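Local coordinates for protein putative fructose-bisphosphate aldolase (PDB 3PM6) that is a putative class II fructose-bisphosphate aldolase, a zinc-containing enzyme built on a TIM barrel and assembled from two chains, at residues Glu38-Ile43 and Ser68-Thr73. Numbering follows the deposited sequence.
Sequences EGILAI and SLLVRT
I40 overlaps the ends of L70 and T73 with its CD1 methyl, the one atom of 38-43 that comes within 4.5 Å of 68-73, at the start of helix 69-80. CD1 of I40 lies 3.9 Å from CD2 of L70, the two side chains meeting at a slant, and 4.4 Å from CG2 of T73, a looser approach. The CG1 branch of I40 stands anti to the carbonyl carbon (chi1 -69°), and with chi2 at 158° the chain extends far enough to bridge backbones whose closest CA atoms, those of I40 and T73, are 8.4 Å apart. Further along, I40 also packs on A74 and A77.

T73 is amphipathic here. Its methyl turns to I40, while OG1 bonds to the L69 carbonyl oxygen at 2.6 Å, the C=O...OG1 angle being 154°. L69 O also accepts the helical bond from T73 N, 3.0 Å away, and the two donors approach from opposite faces of the carbonyl plane. OG1 is hydrogen-bonded as well to T73 OG1 of the second subunit, whose L37 packs on L70.

The contact thus joins two neighbouring outer helices of the barrel, following its first and second strands, beside the subunit interface. No hydrogen bond crosses between the segments, so their cohesion here is dispersive and hydrophobic, while the polar atom of T73 is satisfied within its own helix and across the dimer.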
ATOM      1  N   GLU A  38       4.850   1.497   3.273  1.00 18.08           N
ATOM      2  CA  GLU A  38       5.957   1.492   4.210  1.00 19.31           C
ATOM      3  C   GLU A  38       5.500   1.930   5.614  1.00 18.18           C
ATOM      4  O   GLU A  38       5.930   1.371   6.616  1.00 18.54           O
ATOM      5  CB  GLU A  38       7.119   2.375   3.730  1.00 19.69           C
ATOM      6  CG  GLU A  38       7.772   1.901   2.443  1.00 23.11           C
ATOM      7  CD  GLU A  38       7.241   2.610   1.195  1.00 26.32           C
ATOM      8  OE1 GLU A  38       6.021   2.870   1.117  1.00 27.97           O
ATOM      9  OE2 GLU A  38       8.048   2.886   0.285  1.00 27.52           O
ATOM     10  N   GLY A  39       4.654   2.952   5.676  1.00 17.74           N
ATOM     11  CA  GLY A  39       4.174   3.450   6.958  1.00 16.72           C
ATOM     12  C   GLY A  39       3.236   2.460   7.622  1.00 16.05           C
ATOM     13  O   GLY A  39       3.275   2.298   8.841  1.00 15.98           O
ATOM     14  N   ILE A  40       2.396   1.797   6.816  1.00 16.51           N
ATOM     15  CA  ILE A  40       1.491   0.745   7.305  1.00 16.43           C
ATOM     16  C   ILE A  40       2.349  -0.379   7.935  1.00 17.40           C
ATOM     17  O   ILE A  40       2.089  -0.816   9.050  1.00 16.93           O
ATOM     18  CB  ILE A  40       0.556   0.226   6.161  1.00 17.35           C
ATOM     19  CG1 ILE A  40      -0.462   1.307   5.737  1.00 17.20           C
ATOM     20  CG2 ILE A  40      -0.126  -1.104   6.526  1.00 14.24           C
ATOM     21  CD1 ILE A  40      -1.028   1.118   4.329  1.00 18.33           C
ATOM     22  N   LEU A  41       3.398  -0.795   7.239  1.00 18.05           N
ATOM     23  CA  LEU A  41       4.243  -1.893   7.728  1.00 19.67           C
ATOM     24  C   LEU A  41       4.985  -1.462   8.974  1.00 19.67           C
ATOM     25  O   LEU A  41       5.065  -2.235   9.936  1.00 21.21           O
ATOM     26  CB  LEU A  41       5.242  -2.359   6.662  1.00 19.21           C
ATOM     27  CG  LEU A  41       4.568  -3.203   5.586  1.00 22.20           C
ATOM     28  CD1 LEU A  41       5.558  -3.624   4.502  1.00 24.78           C
ATOM     29  CD2 LEU A  41       3.907  -4.432   6.227  1.00 25.38           C
ATOM     30  N   ALA A  42       5.519  -0.241   8.958  1.00 18.82           N
ATOM     31  CA  ALA A  42       6.192   0.311  10.148  1.00 18.84           C
ATOM     32  C   ALA A  42       5.304   0.262  11.380  1.00 18.55           C
ATOM     33  O   ALA A  42       5.767  -0.118  12.473  1.00 19.01           O
ATOM     34  CB  ALA A  42       6.716   1.746   9.882  1.00 17.89           C
ATOM     35  N   ILE A  43       4.027   0.617  11.224  1.00 17.81           N
ATOM     36  CA  ILE A  43       3.094   0.583  12.361  1.00 17.66           C
ATOM     37  C   ILE A  43       2.778  -0.828  12.874  1.00 18.13           C
ATOM     38  O   ILE A  43       2.819  -1.060  14.080  1.00 18.22           O
ATOM     39  CB  ILE A  43       1.731   1.267  12.060  1.00 17.68           C
ATOM     40  CG1 ILE A  43       1.910   2.774  11.827  1.00 16.71           C
ATOM     41  CG2 ILE A  43       0.751   1.022  13.210  1.00 16.85           C
ATOM     42  CD1 ILE A  43       0.751   3.374  10.982  1.00 12.84           C
ATOM     43  N   SER A  68      -9.657   2.789  -3.467  1.00 31.72           N
ATOM     44  CA  SER A  68      -9.751   1.924  -2.292  1.00 31.47           C
ATOM     45  C   SER A  68      -8.446   1.173  -1.955  1.00 30.58           C
ATOM     46  O   SER A  68      -8.408   0.446  -0.971  1.00 30.39           O
ATOM     47  CB  SER A  68     -10.995   0.993  -2.353  1.00 31.64           C
ATOM     48  OG  SER A  68     -10.860  -0.020  -3.339  1.00 33.33           O
ATOM     49  N   LEU A  69      -7.371   1.406  -2.711  1.00 30.01           N
ATOM     50  CA  LEU A  69      -6.110   0.658  -2.499  1.00 29.47           C
ATOM     51  C   LEU A  69      -5.399   0.776  -1.152  1.00 27.79           C
ATOM     52  O   LEU A  69      -5.020  -0.235  -0.582  1.00 27.59           O
ATOM     53  CB  LEU A  69      -5.071   0.934  -3.602  1.00 30.80           C
ATOM     54  CG  LEU A  69      -5.075  -0.139  -4.693  1.00 32.82           C
ATOM     55  CD1 LEU A  69      -3.757  -0.096  -5.454  1.00 33.85           C
ATOM     56  CD2 LEU A  69      -5.274  -1.495  -4.029  1.00 35.02           C
ATOM     57  N   LEU A  70      -5.137   1.988  -0.674  1.00 25.47           N
ATOM     58  CA  LEU A  70      -4.488   2.116   0.629  1.00 22.95           C
ATOM     59  C   LEU A  70      -5.446   1.711   1.721  1.00 21.74           C
ATOM     60  O   LEU A  70      -5.039   1.114   2.725  1.00 21.00           O
ATOM     61  CB  LEU A  70      -4.011   3.551   0.862  1.00 22.22           C
ATOM     62  CG  LEU A  70      -2.664   3.844   0.241  1.00 21.16           C
ATOM     63  CD1 LEU A  70      -2.381   5.329   0.209  1.00 19.72           C
ATOM     64  CD2 LEU A  70      -1.574   3.091   1.035  1.00 19.75           C
ATOM     65  N   VAL A  71      -6.721   2.063   1.542  1.00 20.32           N
ATOM     66  CA  VAL A  71      -7.741   1.746   2.539  1.00 19.49           C
ATOM     67  C   VAL A  71      -7.765   0.218   2.730  1.00 20.94           C
ATOM     68  O   VAL A  71      -7.689  -0.263   3.867  1.00 20.85           O
ATOM     69  CB  VAL A  71      -9.129   2.281   2.131  1.00 18.87           C
ATOM     70  CG1 VAL A  71     -10.229   1.820   3.075  1.00 19.67           C
ATOM     71  CG2 VAL A  71      -9.123   3.761   2.041  1.00 18.48           C
ATOM     72  N   ARG A  72      -7.832  -0.522   1.612  1.00 21.70           N
ATOM     73  CA  ARG A  72      -7.955  -1.978   1.612  1.00 22.83           C
ATOM     74  C   ARG A  72      -6.685  -2.646   2.158  1.00 23.64           C
ATOM     75  O   ARG A  72      -6.759  -3.560   2.966  1.00 24.45           O
ATOM     76  CB  ARG A  72      -8.259  -2.498   0.194  1.00 22.59           C
ATOM     77  N   THR A  73      -5.529  -2.186   1.702  1.00 24.11           N
ATOM     78  CA  THR A  73      -4.243  -2.642   2.228  1.00 24.05           C
ATOM     79  C   THR A  73      -4.155  -2.428   3.735  1.00 23.59           C
ATOM     80  O   THR A  73      -3.828  -3.343   4.459  1.00 23.52           O
ATOM     81  CB  THR A  73      -3.083  -1.898   1.571  1.00 23.92           C
ATOM     82  OG1 THR A  73      -3.222  -1.993   0.145  1.00 23.88           O
ATOM     83  CG2 THR A  73      -1.739  -2.496   2.004  1.00 23.29           C
TER